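PDB 2Q5C: NtrC family transcriptional regulator from Clostridium acetobutylicum ATCC 824, which probably activates transcription as an ATP-dependent, NtrC-type regulator of sigma-54 promoters, represented here by its N-terminal PrpR_N-type region. Local coordinates for residues N95-I100 with L116-K121; D129-L134 with K150-E155; A8-N13 with K34-T39. All coordinates share one frame; numbering follows the deposited sequence.

Contact 1: N95-I100 with L116-K121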
loop_
_atom_site.group_PDB
_atom_site.type_symbol
_atom_site.label_atom_id
_atom_site.label_comp_id
_atom_site.label_asym_id
_atom_site.label_seq_id
_atom_site.Cartn_x
_atom_site.Cartn_y
_atom_site.Cartn_z
ATOM N N ASN A 95 22.780 0.138 -7.773
ATOM C CA ASN A 95 22.656 1.349 -6.940
ATOM C C ASN A 95 21.768 2.462 -7.486
ATOM O O ASN A 95 21.479 3.417 -6.758
ATOM C CB ASN A 95 24.030 1.910 -6.522
ATOM C CG ASN A 95 25.031 1.922 -7.655
ATOM O OD1 ASN A 95 24.760 2.426 -8.746
ATOM N ND2 ASN A 95 26.213 1.372 -7.395
ATOM N N GLU A 96 21.340 2.352 -8.745
ATOM C CA GLU A 96 20.501 3.390 -9.339
ATOM C C GLU A 96 19.063 2.900 -9.426
ATOM O O GLU A 96 18.780 1.917 -10.068
ATOM C CB GLU A 96 21.013 3.876 -10.710
ATOM C CG GLU A 96 20.022 4.879 -11.313
ATOM C CD GLU A 96 20.556 5.734 -12.472
ATOM O OE1 GLU A 96 21.345 5.222 -13.301
ATOM O OE2 GLU A 96 20.157 6.926 -12.541
ATOM N N LEU A 97 18.170 3.612 -8.741
ATOM C CA LEU A 97 16.796 3.136 -8.572
ATOM C C LEU A 97 15.785 4.204 -8.915
ATOM O O LEU A 97 16.075 5.384 -8.782
ATOM C CB LEU A 97 16.572 2.763 -7.087
ATOM C CG LEU A 97 17.694 2.090 -6.295
ATOM C CD1 LEU A 97 17.313 1.939 -4.829
ATOM C CD2 LEU A 97 18.004 0.741 -6.882
ATOM N N ALA A 98 14.587 3.777 -9.303
ATOM C CA ALA A 98 13.436 4.681 -9.385
ATOM C C ALA A 98 12.579 4.433 -8.161
ATOM O O ALA A 98 12.234 3.285 -7.896
ATOM C CB ALA A 98 12.608 4.420 -10.637
ATOM N N LEU A 99 12.249 5.493 -7.442
ATOM C CA LEU A 99 11.317 5.377 -6.317
ATOM C C LEU A 99 10.029 6.019 -6.773
ATOM O O LEU A 99 10.008 7.216 -7.100
ATOM C CB LEU A 99 11.902 6.122 -5.128
ATOM C CG LEU A 99 11.046 6.156 -3.856
ATOM C CD1 LEU A 99 10.822 4.755 -3.317
ATOM C CD2 LEU A 99 11.800 7.009 -2.861
ATOM N N ILE A 100 8.953 5.233 -6.799
ATOM C CA ILE A 100 7.689 5.714 -7.335
ATOM C C ILE A 100 6.692 5.847 -6.197
ATOM O O ILE A 100 6.414 4.870 -5.483
ATOM C CB ILE A 100 7.146 4.810 -8.471
ATOM C CG1 ILE A 100 8.162 4.790 -9.634
ATOM C CG2 ILE A 100 5.750 5.291 -8.936
ATOM C CD1 ILE A 100 7.778 3.970 -10.827
ATOM N N LEU A 116 21.868 5.581 2.433
ATOM C CA LEU A 116 22.028 4.223 1.903
ATOM C C LEU A 116 22.996 4.112 0.720
ATOM O O LEU A 116 23.236 3.007 0.207
ATOM C CB LEU A 116 20.654 3.597 1.576
ATOM C CG LEU A 116 19.790 3.193 2.783
ATOM C CD1 LEU A 116 18.495 2.585 2.276
ATOM C CD2 LEU A 116 20.513 2.207 3.694
ATOM N N GLY A 117 23.555 5.229 0.284
ATOM C CA GLY A 117 24.586 5.216 -0.748
ATOM C C GLY A 117 24.060 4.749 -2.088
ATOM O O GLY A 117 24.693 3.938 -2.784
ATOM N N VAL A 118 22.888 5.259 -2.447
ATOM C CA VAL A 118 22.231 4.962 -3.721
ATOM C C VAL A 118 21.931 6.229 -4.507
ATOM O O VAL A 118 22.045 7.343 -3.976
ATOM C CB VAL A 118 20.910 4.174 -3.502
ATOM C CG1 VAL A 118 21.204 2.804 -2.960
ATOM C CG2 VAL A 118 19.970 4.927 -2.568
ATOM N N LYS A 119 21.598 6.061 -5.784
ATOM C CA LYS A 119 21.109 7.154 -6.596
ATOM C C LYS A 119 19.642 6.864 -6.835
ATOM O O LYS A 119 19.271 5.743 -7.198
ATOM C CB LYS A 119 21.870 7.221 -7.932
ATOM C CG LYS A 119 21.581 8.487 -8.727
ATOM C CD LYS A 119 22.522 8.617 -9.919
ATOM C CE LYS A 119 22.118 9.812 -10.783
ATOM N NZ LYS A 119 22.210 9.471 -12.242
ATOM N N ILE A 120 18.813 7.862 -6.581
ATOM C CA ILE A 120 17.377 7.684 -6.676
ATOM C C ILE A 120 16.793 8.750 -7.566
ATOM O O ILE A 120 17.075 9.945 -7.376
ATOM C CB ILE A 120 16.735 7.779 -5.271
ATOM C CG1 ILE A 120 17.108 6.547 -4.447
ATOM C CG2 ILE A 120 15.209 7.870 -5.349
ATOM C CD1 ILE A 120 16.813 6.675 -3.009
ATOM N N LYS A 121 15.997 8.324 -8.538
ATOM C CA LYS A 121 15.144 9.246 -9.286
ATOM C C LYS A 121 13.727 9.012 -8.801
ATOM O O LYS A 121 13.240 7.893 -8.818
ATOM C CB LYS A 121 15.247 9.026 -10.788
ATOM C CG LYS A 121 14.522 10.101 -11.598
ATOM C CD LYS A 121 15.145 10.277 -12.995
ATOM C CE LYS A 121 14.552 11.471 -13.762
ATOM N NZ LYS A 121 14.567 12.754 -12.994
#

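Contact 2: D129-L134 with K150-E155. With SO4 (sulfate ion), chain E.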
loop_
_atom_site.group_PDB
_atom_site.type_symbol
_atom_site.label_atom_id
_atom_site.label_comp_id
_atom_site.label_asym_id
_atom_site.label_seq_id
_atom_site.Cartn_x
_atom_site.Cartn_y
_atom_site.Cartn_z
ATOM N N ASP A 129 -4.293 4.992 -13.956
ATOM C CA ASP A 129 -4.098 5.048 -15.402
ATOM C C ASP A 129 -2.732 5.591 -15.848
ATOM O O ASP A 129 -2.402 5.531 -17.036
ATOM C CB ASP A 129 -5.237 5.829 -16.056
ATOM C CG ASP A 129 -6.558 5.072 -16.018
ATOM O OD1 ASP A 129 -6.558 3.817 -15.867
ATOM O OD2 ASP A 129 -7.607 5.752 -16.161
ATOM N N GLU A 130 -1.944 6.081 -14.899
ATOM C CA GLU A 130 -0.618 6.640 -15.186
ATOM C C GLU A 130 0.473 5.582 -15.079
ATOM O O GLU A 130 1.616 5.806 -15.519
ATOM C CB GLU A 130 -0.306 7.792 -14.247
ATOM C CG GLU A 130 -1.130 9.037 -14.578
ATOM C CD GLU A 130 -1.031 10.141 -13.561
ATOM O OE1 GLU A 130 -0.244 10.042 -12.600
ATOM O OE2 GLU A 130 -1.770 11.143 -13.717
ATOM N N ILE A 131 0.157 4.446 -14.480
ATOM C CA ILE A 131 1.215 3.493 -14.079
ATOM C C ILE A 131 2.025 2.925 -15.236
ATOM O O ILE A 131 3.261 2.961 -15.209
ATOM C CB ILE A 131 0.679 2.388 -13.138
ATOM C CG1 ILE A 131 0.273 3.027 -11.811
ATOM C CG2 ILE A 131 1.756 1.282 -12.918
ATOM C CD1 ILE A 131 -0.519 2.096 -10.847
ATOM N N THR A 132 1.356 2.450 -16.277
ATOM C CA THR A 132 2.071 1.820 -17.396
ATOM C C THR A 132 2.986 2.839 -18.060
ATOM O O THR A 132 4.136 2.523 -18.393
ATOM C CB THR A 132 1.119 1.204 -18.419
ATOM O OG1 THR A 132 0.180 2.200 -18.838
ATOM C CG2 THR A 132 0.371 0.024 -17.799
ATOM N N THR A 133 2.511 4.068 -18.212
ATOM C CA THR A 133 3.315 5.126 -18.856
ATOM C C THR A 133 4.513 5.494 -17.994
ATOM O O THR A 133 5.626 5.706 -18.484
ATOM C CB THR A 133 2.456 6.391 -19.105
ATOM O OG1 THR A 133 1.365 6.039 -19.951
ATOM C CG2 THR A 133 3.273 7.522 -19.745
ATOM N N LEU A 134 4.295 5.595 -16.692
ATOM C CA LEU A 134 5.364 5.903 -15.788
ATOM C C LEU A 134 6.476 4.864 -15.801
ATOM O O LEU A 134 7.657 5.226 -15.734
ATOM C CB LEU A 134 4.779 6.066 -14.388
ATOM C CG LEU A 134 5.709 6.780 -13.436
ATOM C CD1 LEU A 134 6.105 8.160 -13.998
ATOM C CD2 LEU A 134 4.997 6.936 -12.093
ATOM N N LYS A 150 2.945 -2.515 -4.732
ATOM C CA LYS A 150 2.859 -3.765 -5.474
ATOM C C LYS A 150 2.317 -3.632 -6.896
ATOM O O LYS A 150 2.800 -4.311 -7.809
ATOM C CB LYS A 150 2.014 -4.789 -4.681
ATOM C CG LYS A 150 1.953 -6.193 -5.277
ATOM C CD LYS A 150 3.322 -6.831 -5.388
ATOM C CE LYS A 150 3.242 -8.369 -5.314
ATOM N NZ LYS A 150 2.376 -8.983 -6.381
ATOM N N THR A 151 1.299 -2.803 -7.118
ATOM C CA THR A 151 0.762 -2.691 -8.474
ATOM C C THR A 151 1.837 -2.118 -9.398
ATOM O O THR A 151 2.021 -2.573 -10.552
ATOM C CB THR A 151 -0.492 -1.831 -8.485
ATOM O OG1 THR A 151 -1.393 -2.348 -7.482
ATOM C CG2 THR A 151 -1.165 -1.865 -9.825
ATOM N N VAL A 152 2.552 -1.123 -8.891
ATOM C CA VAL A 152 3.643 -0.507 -9.655
ATOM C C VAL A 152 4.799 -1.481 -9.867
ATOM O O VAL A 152 5.328 -1.553 -10.987
ATOM C CB VAL A 152 4.096 0.786 -9.001
ATOM C CG1 VAL A 152 5.306 1.383 -9.712
ATOM C CG2 VAL A 152 2.956 1.802 -9.020
ATOM N N THR A 153 5.230 -2.205 -8.828
ATOM C CA THR A 153 6.367 -3.111 -9.035
ATOM C C THR A 153 5.988 -4.244 -9.947
ATOM O O THR A 153 6.844 -4.718 -10.719
ATOM C CB THR A 153 7.013 -3.607 -7.716
ATOM O OG1 THR A 153 6.023 -4.271 -6.925
ATOM C CG2 THR A 153 7.579 -2.422 -6.932
ATOM N N ASP A 154 4.730 -4.688 -9.897
ATOM C CA ASP A 154 4.259 -5.714 -10.839
ATOM C C ASP A 154 4.378 -5.220 -12.274
ATOM O O ASP A 154 4.826 -5.979 -13.153
ATOM C CB ASP A 154 2.829 -6.170 -10.547
ATOM C CG ASP A 154 2.743 -7.157 -9.404
ATOM O OD1 ASP A 154 3.770 -7.760 -9.030
ATOM O OD2 ASP A 154 1.602 -7.363 -8.907
ATOM N N GLU A 155 4.017 -3.967 -12.534
ATOM C CA GLU A 155 4.161 -3.406 -13.883
ATOM C C GLU A 155 5.647 -3.287 -14.285
ATOM O O GLU A 155 6.015 -3.508 -15.458
ATOM C CB GLU A 155 3.442 -2.046 -13.994
ATOM C CG GLU A 155 3.444 -1.409 -15.415
ATOM C CD GLU A 155 2.797 -2.260 -16.512
ATOM O OE1 GLU A 155 1.917 -3.097 -16.209
ATOM O OE2 GLU A 155 3.161 -2.044 -17.694
HETATM S S SO4 E . -8.302 6.173 -12.834
HETATM O O1 SO4 E . -8.683 7.187 -13.816
HETATM O O2 SO4 E . -9.166 4.997 -12.909
HETATM O O3 SO4 E . -6.930 5.786 -13.153
HETATM O O4 SO4 E . -8.410 6.757 -11.501
#

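Contact 3: A8-N13 with K34-T39. With SO4 (sulfate ion), chain F; SO4 (sulfate ion), chain D.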
loop_
_atom_site.group_PDB
_atom_site.type_symbol
_atom_site.label_atom_id
_atom_site.label_comp_id
_atom_site.label_asym_id
_atom_site.label_seq_id
_atom_site.Cartn_x
_atom_site.Cartn_y
_atom_site.Cartn_z
ATOM N N ALA A 8 -13.033 -5.416 6.986
ATOM C CA ALA A 8 -12.361 -5.937 5.792
ATOM C C ALA A 8 -11.005 -5.313 5.596
ATOM O O ALA A 8 -10.869 -4.102 5.662
ATOM C CB ALA A 8 -13.176 -5.709 4.546
ATOM N N LEU A 9 -10.001 -6.139 5.320
ATOM C CA LEU A 9 -8.688 -5.679 4.860
ATOM C C LEU A 9 -8.578 -6.006 3.401
ATOM O O LEU A 9 -8.763 -7.161 3.018
ATOM C CB LEU A 9 -7.554 -6.369 5.655
ATOM C CG LEU A 9 -6.161 -6.094 5.061
ATOM C CD1 LEU A 9 -5.761 -4.653 5.284
ATOM C CD2 LEU A 9 -5.153 -6.993 5.769
ATOM N N ILE A 10 -8.278 -5.004 2.565
ATOM C CA ILE A 10 -8.136 -5.207 1.122
ATOM C C ILE A 10 -6.702 -4.807 0.792
ATOM O O ILE A 10 -6.304 -3.655 1.015
ATOM C CB ILE A 10 -9.150 -4.377 0.304
ATOM C CG1 ILE A 10 -10.568 -4.714 0.786
ATOM C CG2 ILE A 10 -8.947 -4.674 -1.199
ATOM C CD1 ILE A 10 -11.696 -3.903 0.093
ATOM N N SER A 11 -5.909 -5.776 0.342
ATOM C CA SER A 11 -4.469 -5.570 0.218
ATOM C C SER A 11 -3.963 -6.607 -0.766
ATOM O O SER A 11 -4.631 -7.595 -1.009
ATOM C CB SER A 11 -3.848 -5.821 1.600
ATOM O OG SER A 11 -2.422 -5.776 1.568
ATOM N N GLN A 12 -2.774 -6.390 -1.304
ATOM C CA GLN A 12 -2.095 -7.441 -2.070
ATOM C C GLN A 12 -0.919 -8.017 -1.284
ATOM O O GLN A 12 -0.183 -8.862 -1.814
ATOM C CB GLN A 12 -1.606 -6.900 -3.409
ATOM C CG GLN A 12 -2.711 -6.443 -4.320
ATOM C CD GLN A 12 -2.166 -5.994 -5.635
ATOM O OE1 GLN A 12 -1.539 -4.925 -5.741
ATOM N NE2 GLN A 12 -2.364 -6.812 -6.642
ATOM N N ASN A 13 -0.751 -7.591 -0.035
ATOM C CA ASN A 13 0.399 -7.978 0.777
ATOM C C ASN A 13 0.039 -9.251 1.542
ATOM O O ASN A 13 -0.777 -9.215 2.469
ATOM C CB ASN A 13 0.741 -6.835 1.730
ATOM C CG ASN A 13 2.094 -6.974 2.339
ATOM O OD1 ASN A 13 2.273 -7.726 3.287
ATOM N ND2 ASN A 13 3.083 -6.245 1.783
ATOM N N LYS A 34 -9.451 -9.562 1.304
ATOM C CA LYS A 34 -9.616 -9.617 -0.148
ATOM C C LYS A 34 -8.334 -9.127 -0.781
ATOM O O LYS A 34 -7.713 -8.159 -0.321
ATOM C CB LYS A 34 -10.785 -8.739 -0.635
ATOM C CG LYS A 34 -12.143 -9.094 -0.005
ATOM C CD LYS A 34 -12.719 -10.418 -0.566
ATOM C CE LYS A 34 -14.062 -10.740 0.079
ATOM N NZ LYS A 34 -14.536 -12.157 -0.171
ATOM N N THR A 35 -7.924 -9.789 -1.858
ATOM C CA THR A 35 -6.681 -9.467 -2.512
ATOM C C THR A 35 -6.979 -8.600 -3.715
ATOM O O THR A 35 -7.530 -9.086 -4.726
ATOM C CB THR A 35 -5.955 -10.774 -2.939
ATOM O OG1 THR A 35 -5.708 -11.554 -1.764
ATOM C CG2 THR A 35 -4.627 -10.471 -3.638
ATOM N N ALA A 36 -6.652 -7.317 -3.602
ATOM C CA ALA A 36 -6.963 -6.373 -4.681
ATOM C C ALA A 36 -6.275 -5.049 -4.450
ATOM O O ALA A 36 -5.846 -4.763 -3.339
ATOM C CB ALA A 36 -8.488 -6.148 -4.749
ATOM N N SER A 37 -6.225 -4.218 -5.505
ATOM C CA SER A 37 -5.742 -2.842 -5.369
ATOM C C SER A 37 -6.539 -1.884 -6.265
ATOM O O SER A 37 -7.244 -2.317 -7.203
ATOM C CB SER A 37 -4.249 -2.737 -5.751
ATOM O OG SER A 37 -4.097 -2.940 -7.153
ATOM N N LEU A 38 -6.390 -0.602 -5.969
ATOM C CA LEU A 38 -6.835 0.477 -6.857
ATOM C C LEU A 38 -8.300 0.346 -7.292
ATOM O O LEU A 38 -9.172 0.114 -6.435
ATOM C CB LEU A 38 -5.873 0.625 -8.028
ATOM C CG LEU A 38 -4.405 0.838 -7.608
ATOM C CD1 LEU A 38 -3.524 0.985 -8.850
ATOM C CD2 LEU A 38 -4.203 2.007 -6.676
ATOM N N THR A 39 -8.607 0.504 -8.580
ATOM C CA THR A 39 -10.031 0.483 -8.993
ATOM C C THR A 39 -10.714 -0.840 -8.660
ATOM O O THR A 39 -11.845 -0.863 -8.147
ATOM C CB THR A 39 -10.186 0.848 -10.483
ATOM O OG1 THR A 39 -9.670 2.164 -10.673
ATOM C CG2 THR A 39 -11.660 0.794 -10.914
HETATM S S SO4 F . -9.373 -13.169 -2.350
HETATM O O1 SO4 F . -9.727 -11.839 -2.849
HETATM O O2 SO4 F . -8.915 -13.997 -3.467
HETATM O O3 SO4 F . -8.285 -13.086 -1.380
HETATM O O4 SO4 F . -10.559 -13.774 -1.738
HETATM S S SO4 D . -18.330 -11.758 -0.288
HETATM O O1 SO4 D . -17.711 -11.247 -1.515
HETATM O O2 SO4 D . -19.007 -13.009 -0.631
HETATM O O3 SO4 D . -17.307 -11.980 0.711
HETATM O O4 SO4 D . -19.300 -10.781 0.222
#

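Contact 1: N95-I100 with L116-K121
L97 and I120 are paired at the centre of two adjacent parallel strands, 96-102 and 119-125, which with helix 109-116 between them form a beta-alpha-beta unit. Four backbone bonds join them in the parallel pattern. L97 gives its N to K119 O (2.9 Å) and offers its O to K121 N (3.0 Å). On either side of these, K119 N binds N95 O (2.8 Å) and L99 N binds K121 O. The bonds are fairly straight, 158-167° at the hydrogen, and three CA-H...O contacts, such as I120 CA to L97 O, lie among them. Strand 119-125 is the outermost of its sheet, and on its other side I120 N bonds E113 OE2 and I120 O bonds K109 NZ, both of the crossover helix. Apolar contact falls on the face carrying L97, L99 and I120: the CG2 branch of I120, anti to its backbone N, reaches CB of L99 at 3.7 Å, and V87 of helix 80-90 also packs against L97. The opposite face, with E96, A98, K119 and K121, holds the charge pair. E96 and K119 run side by side in the same direction, and K119 NZ meets E96 OE2 at 3.3 Å, from 50° above the carboxylate plane.

Contact 2: D129-L134 with K150-E155
The carboxylate of E155 has a methyl group against it: T132 CG2 sits 3.6 Å from CD and 3.5 Å from OE2. This is a van der Waals contact, and the bend at chi2 of E155 (59°) helps bring CD to the methyl. OE2 finds its polar partner in Q159 NE2, which also binds the backbone O of T132, so that this amide ties both segments together. The carboxylate of D154 is engaged within its own helix: K150 NZ lies 3.1 Å from OD2, on its syn side, in a salt bridge one turn apart. Helices 131-140 and 150-158 meet near their N-terminal ends, as neighbouring helices of the second alpha/beta domain, whose four-stranded parallel sheet has the order 2-1-3-4. I131 carries the apolar part. Its CG2, anti to the backbone N, rests 3.9 Å from E155 CB. CD1 reaches on to the preceding turn, where it touches V152 CG2 (3.9 Å) and, with the side chains crossing at about a right angle, T151 CG2 (4.1 Å). F125 and L38 also pack against I131. Farther out, D129 N donates a hydrogen bond to O3 of a sulfate ion (2.9 Å), probably from the crystallisation liquor, which is also hydrogen-bonded to Y64 OH.

Contact 3: A8-N13 with K34-T39
Q12 reaches across to A36 and S37 with an extended side chain. Its CB leaves the backbone at an angle to the line joining the segments; CG then comes over the peptide of A36, 3.7 Å from its O. Farther on, CD lies 3.9 Å from S37 CB, and at the tip OE1 approaches S37 CB at 3.5 Å. The polar partners of OE1 are T151 OG1, on helix 150-158, and a glycerol hydroxyl, while S37 OG also bonds to T151. Next to this tip the two segments contain the C-terminal ends of strands 6-11 and 30-35, the parallel pair of a beta-alpha-beta unit closed by helix 14-27, at one edge of the first domain's sheet. The pairing is regular at first: K34 N binds L9 O (3.0 Å), and S11 N binds K34 O (3.1 Å) along its carbonyl direction. A36 N then reaches S11 O in a longer, bent bond (3.3 Å), from 65° above the carbonyl plane. On the face of the sheet that carries I10 and K34, I10 CG2, anti to the backbone N, touches A36 CB at 3.9 Å, and A41 and A45 of helix 38-48 pack on I10. S11 OG, turned to the other face, accepts a hydrogen bond from N13 N, forming an ST turn, and also bonds a glycerol hydroxyl; N13 then caps helix 14-27 by binding L16 N through OD1. On the outer edge of strand 30-35, T35 N points almost straight (174°) at a sulfate oxygen, O1, 2.9 Å away, and K34 NZ holds another sulfate, both ions probably from the crystallisation liquor.

Contacts 2 and 3 face each other across the boundary between the two alpha/beta domains, their centres about 16 Å apart. T151 OG1 of contact 2 lies 2.8 Å from S37 OG and 3.1 Å from Q12 OE1 of contact 3, both probable hydrogen bonds, and I131 CD1 packs on L38 CD1 at 3.8 Å. Bound glycerol, probably a crystallisation additive, touches S11, Q12, T151 and V152, so this junction may mark a ligand pocket. Contact 1 lies within the second domain and touches contact 2, their centres about 17 Å apart: I100 CG2 meets L134 CD2 at 3.6 Å, and I100 CD1 meets V152 CG1 at 3.7 Å. Contacts 1 and 3 do not touch; their centres are about 27 Å apart.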